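Local coordinates for protein guanine deaminase (Escherichia coli, PDB 6OHB) that catalyses the zinc-dependent hydrolytic deamination of guanine to xanthine and ammonia, a step of purine degradation, at residues 8-13 / 62-67; 168-173 / 211-216. All blocks are in the same frame, centred on the assembly; numbering follows the deposited sequence.

Interaction 1 of 2, residues 8-13 / 62-67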
# COMPACT_ATOMS: atom_id res chain seq x y z
N LEU A 8 -27.10 -26.47 15.47
CA LEU A 8 -26.05 -26.46 14.46
C LEU A 8 -26.18 -25.26 13.53
O LEU A 8 -27.26 -24.69 13.35
CB LEU A 8 -26.09 -27.76 13.65
CG LEU A 8 -24.81 -28.52 13.32
CD1 LEU A 8 -23.81 -28.43 14.45
CD2 LEU A 8 -25.15 -29.98 13.04
N LYS A 9 -25.05 -24.87 12.93
CA LYS A 9 -25.02 -23.96 11.79
C LYS A 9 -24.19 -24.61 10.69
O LYS A 9 -23.19 -25.27 10.97
CB LYS A 9 -24.42 -22.59 12.13
CG LYS A 9 -25.21 -21.78 13.14
CD LYS A 9 -24.63 -20.38 13.30
CE LYS A 9 -25.08 -19.74 14.61
NZ LYS A 9 -24.69 -18.31 14.70
N ALA A 10 -24.60 -24.40 9.44
CA ALA A 10 -23.94 -24.98 8.27
C ALA A 10 -23.46 -23.87 7.34
O ALA A 10 -24.25 -23.01 6.94
CB ALA A 10 -24.88 -25.92 7.52
N VAL A 11 -22.18 -23.92 6.97
CA VAL A 11 -21.57 -22.93 6.09
C VAL A 11 -20.91 -23.67 4.93
O VAL A 11 -20.04 -24.52 5.15
CB VAL A 11 -20.53 -22.07 6.83
CG1 VAL A 11 -19.79 -21.17 5.85
CG2 VAL A 11 -21.19 -21.24 7.93
N ARG A 12 -21.31 -23.34 3.71
CA ARG A 12 -20.80 -24.00 2.52
C ARG A 12 -19.93 -23.06 1.71
O ARG A 12 -20.21 -21.86 1.62
CB ARG A 12 -21.96 -24.52 1.67
CG ARG A 12 -21.52 -25.36 0.50
CD ARG A 12 -22.69 -25.82 -0.33
NE ARG A 12 -22.22 -26.64 -1.44
CZ ARG A 12 -23.03 -27.26 -2.30
NH1 ARG A 12 -24.35 -27.15 -2.16
NH2 ARG A 12 -22.52 -27.99 -3.28
N GLY A 13 -18.88 -23.59 1.10
CA GLY A 13 -18.11 -22.78 0.17
C GLY A 13 -16.71 -23.35 -0.02
O GLY A 13 -16.46 -24.52 0.25
N ASP A 62 -32.78 -30.96 9.21
CA ASP A 62 -33.83 -30.37 8.40
C ASP A 62 -34.27 -29.00 8.91
O ASP A 62 -34.94 -28.26 8.18
CB ASP A 62 -35.04 -31.30 8.35
CG ASP A 62 -34.66 -32.75 8.11
OD1 ASP A 62 -34.01 -33.35 8.99
OD2 ASP A 62 -35.01 -33.29 7.04
N THR A 63 -33.91 -28.65 10.16
CA THR A 63 -34.36 -27.40 10.76
C THR A 63 -33.56 -26.18 10.32
O THR A 63 -34.04 -25.06 10.48
CB THR A 63 -34.26 -27.52 12.29
OG1 THR A 63 -34.58 -28.85 12.70
CG2 THR A 63 -35.20 -26.53 12.97
N ILE A 64 -32.36 -26.37 9.77
CA ILE A 64 -31.47 -25.26 9.45
C ILE A 64 -31.25 -25.20 7.94
O ILE A 64 -31.23 -26.23 7.26
CB ILE A 64 -30.13 -25.36 10.20
CG1 ILE A 64 -29.20 -26.38 9.53
CG2 ILE A 64 -30.36 -25.72 11.66
CD1 ILE A 64 -27.84 -26.46 10.15
N ARG A 65 -31.16 -23.98 7.42
CA ARG A 65 -30.72 -23.75 6.06
C ARG A 65 -29.24 -23.38 6.06
O ARG A 65 -28.77 -22.66 6.95
CB ARG A 65 -31.59 -22.68 5.40
CG ARG A 65 -33.02 -23.21 5.20
CD ARG A 65 -33.80 -22.48 4.12
NE ARG A 65 -33.18 -22.57 2.80
CZ ARG A 65 -33.35 -23.58 1.95
NH1 ARG A 65 -34.11 -24.62 2.28
NH2 ARG A 65 -32.74 -23.56 0.77
N VAL A 66 -28.51 -23.89 5.08
CA VAL A 66 -27.07 -23.68 5.00
C VAL A 66 -26.80 -22.29 4.43
O VAL A 66 -27.51 -21.81 3.54
CB VAL A 66 -26.41 -24.78 4.16
CG1 VAL A 66 -27.09 -24.90 2.81
CG2 VAL A 66 -24.92 -24.52 3.99
N ARG A 67 -25.80 -21.62 5.00
CA ARG A 67 -25.31 -20.34 4.48
C ARG A 67 -24.40 -20.65 3.30
O ARG A 67 -23.33 -21.25 3.47
CB ARG A 67 -24.58 -19.56 5.56
CG ARG A 67 -25.45 -19.21 6.75
CD ARG A 67 -24.92 -19.86 8.01
NE ARG A 67 -25.90 -19.86 9.09
CZ ARG A 67 -26.12 -18.83 9.90
NH1 ARG A 67 -25.44 -17.70 9.75
NH2 ARG A 67 -27.03 -18.92 10.86
O HOH W 1 -26.91 -22.67 9.18
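Strand 8-12 and the incoming chain 64-67 run the same way, their end-to-end directions 33° apart. They converge toward Arg67. The CA atoms of Lys9 and Ile64 are 7.0 Å apart, those of Val11 and Arg67 4.8 Å. Val11 and Arg67 form a parallel bridge, in which Arg67 is gripped at both its N and its O. Arg67 N donates to Ala10 O at 2.8 Å, within the carbonyl plane. Arg67 O accepts from Arg12 N at 2.9 Å, in a nearly straight bond (177° at the hydrogen). Further back, where the backbones have parted, a water fills in. It accepts from Ala10 N and Arg67 NE and donates to Arg65 O.

The Arg67 side chain starts with CG beside its own N and bends at chi2 (118°). This carries it back along strand 8-12, so that Arg67 CD lies 4.0 Å from Val11 CG2. The water sits in the plane of the guanidinium at its edge. Lys9 CD lies over one face, off centre, 3.7 Å from Arg67 NH2. The two side chains cross obliquely, bringing like charges near, Lys9 NZ 4.5 Å from Arg67 NH2. Lys9 NZ is held by Gly432 O. On the face of the strand away from Val11, Ala10 CB meets Val66 CG2 at 3.8 Å, and Ile64 CD1 also reaches it. The same Ile64 methyl touches Leu8 CB. Arg12 CB packs on Val66 CG2, while its extended chain leads away to a salt bridge with Asp37.

Strand 38-43 pairs with the other edge of strand 8-12. The contact therefore starts the parallel edge pairing of 8-12 with 67-70 in a mixed four-stranded sheet, part of the small beta domain that many amidohydrolases carry beside their TIM barrel.

Interaction 2 of 2, residues 168-173 / 211-216; sequences VMMDRN and APTSSP
The loop that leaves strand 164-169 lies across the turn before helix 216-228, with the CA atoms of Arg172 and Thr213 4.8 Å apart. Thr213 O takes Asp171 N nearly along its C=O axis, and Arg172 N weakly. Asp171 CG sits in the crowded position between N and carbonyl carbon (chi1 68°), which turns the carboxylate to Ser215. Both oxygens use their syn lone pairs. Asp171 OD1 accepts from Ser215 N at 2.8 Å, and Asp171 OD2 from Ser215 OG at a very short 2.4 Å. Ser215 is the N-cap of helix 216-228, its OG also bonded to Gln218 N, so Asp171 ties the loop after one TIM-barrel strand, 164-169, to the start of the helix that follows the next strand, 203-208. Arg172 runs extended from CG to NE beside the turn. Arg172 NE donates a hydrogen bond to Pro212 O at 3.1 Å, from above the carbonyl plane. Ser215 CA lies over one guanidinium face, toward the rim. Asn173 ND2 donates to the same Pro212 O at 2.8 Å, almost in its own amide plane. Met170 and Thr213 lie side by side, pointing the same way, with their CB atoms 3.9 Å apart.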
# COMPACT_ATOMS: atom_id res chain seq x y z
N VAL A 168 -1.58 0.30 29.67
CA VAL A 168 -0.21 0.74 29.46
C VAL A 168 0.41 1.14 30.80
O VAL A 168 -0.21 1.86 31.59
CB VAL A 168 -0.16 1.91 28.46
CG1 VAL A 168 1.26 2.43 28.32
CG2 VAL A 168 -0.72 1.49 27.12
N MET A 169 1.61 0.63 31.06
CA MET A 169 2.38 1.02 32.24
C MET A 169 3.49 1.97 31.80
O MET A 169 4.37 1.58 31.02
CB MET A 169 2.96 -0.23 32.92
CG MET A 169 1.91 -1.27 33.30
SD MET A 169 2.60 -2.80 33.96
CE MET A 169 3.96 -2.18 34.94
N MET A 170 3.44 3.20 32.29
CA MET A 170 4.47 4.20 31.97
C MET A 170 4.47 5.28 33.04
O MET A 170 3.46 5.98 33.22
CB MET A 170 4.22 4.80 30.58
CG MET A 170 2.77 5.18 30.30
SD MET A 170 2.54 5.92 28.67
CE MET A 170 3.97 6.99 28.59
N ASP A 171 5.59 5.44 33.75
CA ASP A 171 5.67 6.38 34.86
C ASP A 171 6.73 7.46 34.70
O ASP A 171 6.93 8.25 35.63
CB ASP A 171 5.88 5.63 36.19
CG ASP A 171 7.24 4.96 36.28
OD1 ASP A 171 7.90 4.78 35.24
OD2 ASP A 171 7.65 4.60 37.41
N ARG A 172 7.42 7.53 33.56
CA ARG A 172 8.44 8.55 33.38
C ARG A 172 8.61 8.87 31.90
O ARG A 172 8.15 8.13 31.03
CB ARG A 172 9.78 8.12 34.00
CG ARG A 172 10.52 7.07 33.19
CD ARG A 172 11.81 6.67 33.89
NE ARG A 172 12.52 5.63 33.17
CZ ARG A 172 13.67 5.08 33.57
NH1 ARG A 172 14.23 5.47 34.71
NH2 ARG A 172 14.24 4.13 32.85
N ASN A 173 9.27 10.01 31.63
CA ASN A 173 9.68 10.41 30.29
C ASN A 173 8.49 10.58 29.35
O ASN A 173 8.52 10.17 28.18
CB ASN A 173 10.70 9.43 29.70
CG ASN A 173 12.05 9.54 30.36
OD1 ASN A 173 12.48 10.63 30.75
ND2 ASN A 173 12.74 8.41 30.50
N ALA A 211 10.87 0.27 27.75
CA ALA A 211 11.76 0.54 28.88
C ALA A 211 12.01 2.03 29.11
O ALA A 211 12.06 2.43 30.29
CB ALA A 211 13.07 -0.22 28.68
N PRO A 212 12.19 2.88 28.09
CA PRO A 212 12.41 4.31 28.38
C PRO A 212 11.37 4.94 29.29
O PRO A 212 11.73 5.77 30.14
CB PRO A 212 12.39 4.95 26.99
CG PRO A 212 12.96 3.90 26.11
CD PRO A 212 12.52 2.57 26.69
N THR A 213 10.09 4.57 29.17
CA THR A 213 9.04 5.23 29.92
C THR A 213 8.66 4.46 31.18
O THR A 213 7.61 4.75 31.78
CB THR A 213 7.80 5.46 29.05
OG1 THR A 213 7.49 4.27 28.32
CG2 THR A 213 8.02 6.62 28.09
N SER A 214 9.49 3.53 31.62
CA SER A 214 9.22 2.81 32.86
C SER A 214 10.44 2.86 33.76
O SER A 214 11.53 2.45 33.35
CB SER A 214 8.81 1.36 32.57
OG SER A 214 7.52 1.31 32.00
N SER A 215 10.24 3.32 34.99
CA SER A 215 11.29 3.33 35.99
C SER A 215 11.66 1.91 36.39
O SER A 215 10.92 0.96 36.12
CB SER A 215 10.83 4.12 37.22
OG SER A 215 9.76 3.45 37.86
N PRO A 216 12.82 1.71 37.03
CA PRO A 216 13.11 0.39 37.60
C PRO A 216 12.04 -0.10 38.57
O PRO A 216 11.76 -1.31 38.62
CB PRO A 216 14.46 0.60 38.30
CG PRO A 216 15.11 1.71 37.52
CD PRO A 216 13.98 2.62 37.10

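How the interactions relate
The contacts sit on opposite sides of the chain's centre, with their own centres 51 Å apart. Their nearest atoms are about 33 Å from each other, so they do not touch. They also follow in series along the chain: interaction 1 closes before interaction 2 opens. Interaction 1 belongs to the small beta domain and lies away from the active site. Interaction 2 is on the barrel, closer to the metal. The Thr213 side chain is about 11 Å from the zinc, which His82, His84, His237 and Asp327 hold. Phe210, which lies two residues before Pro212 and probably binds substrate, is about 3 Å from it, side chain to side chain.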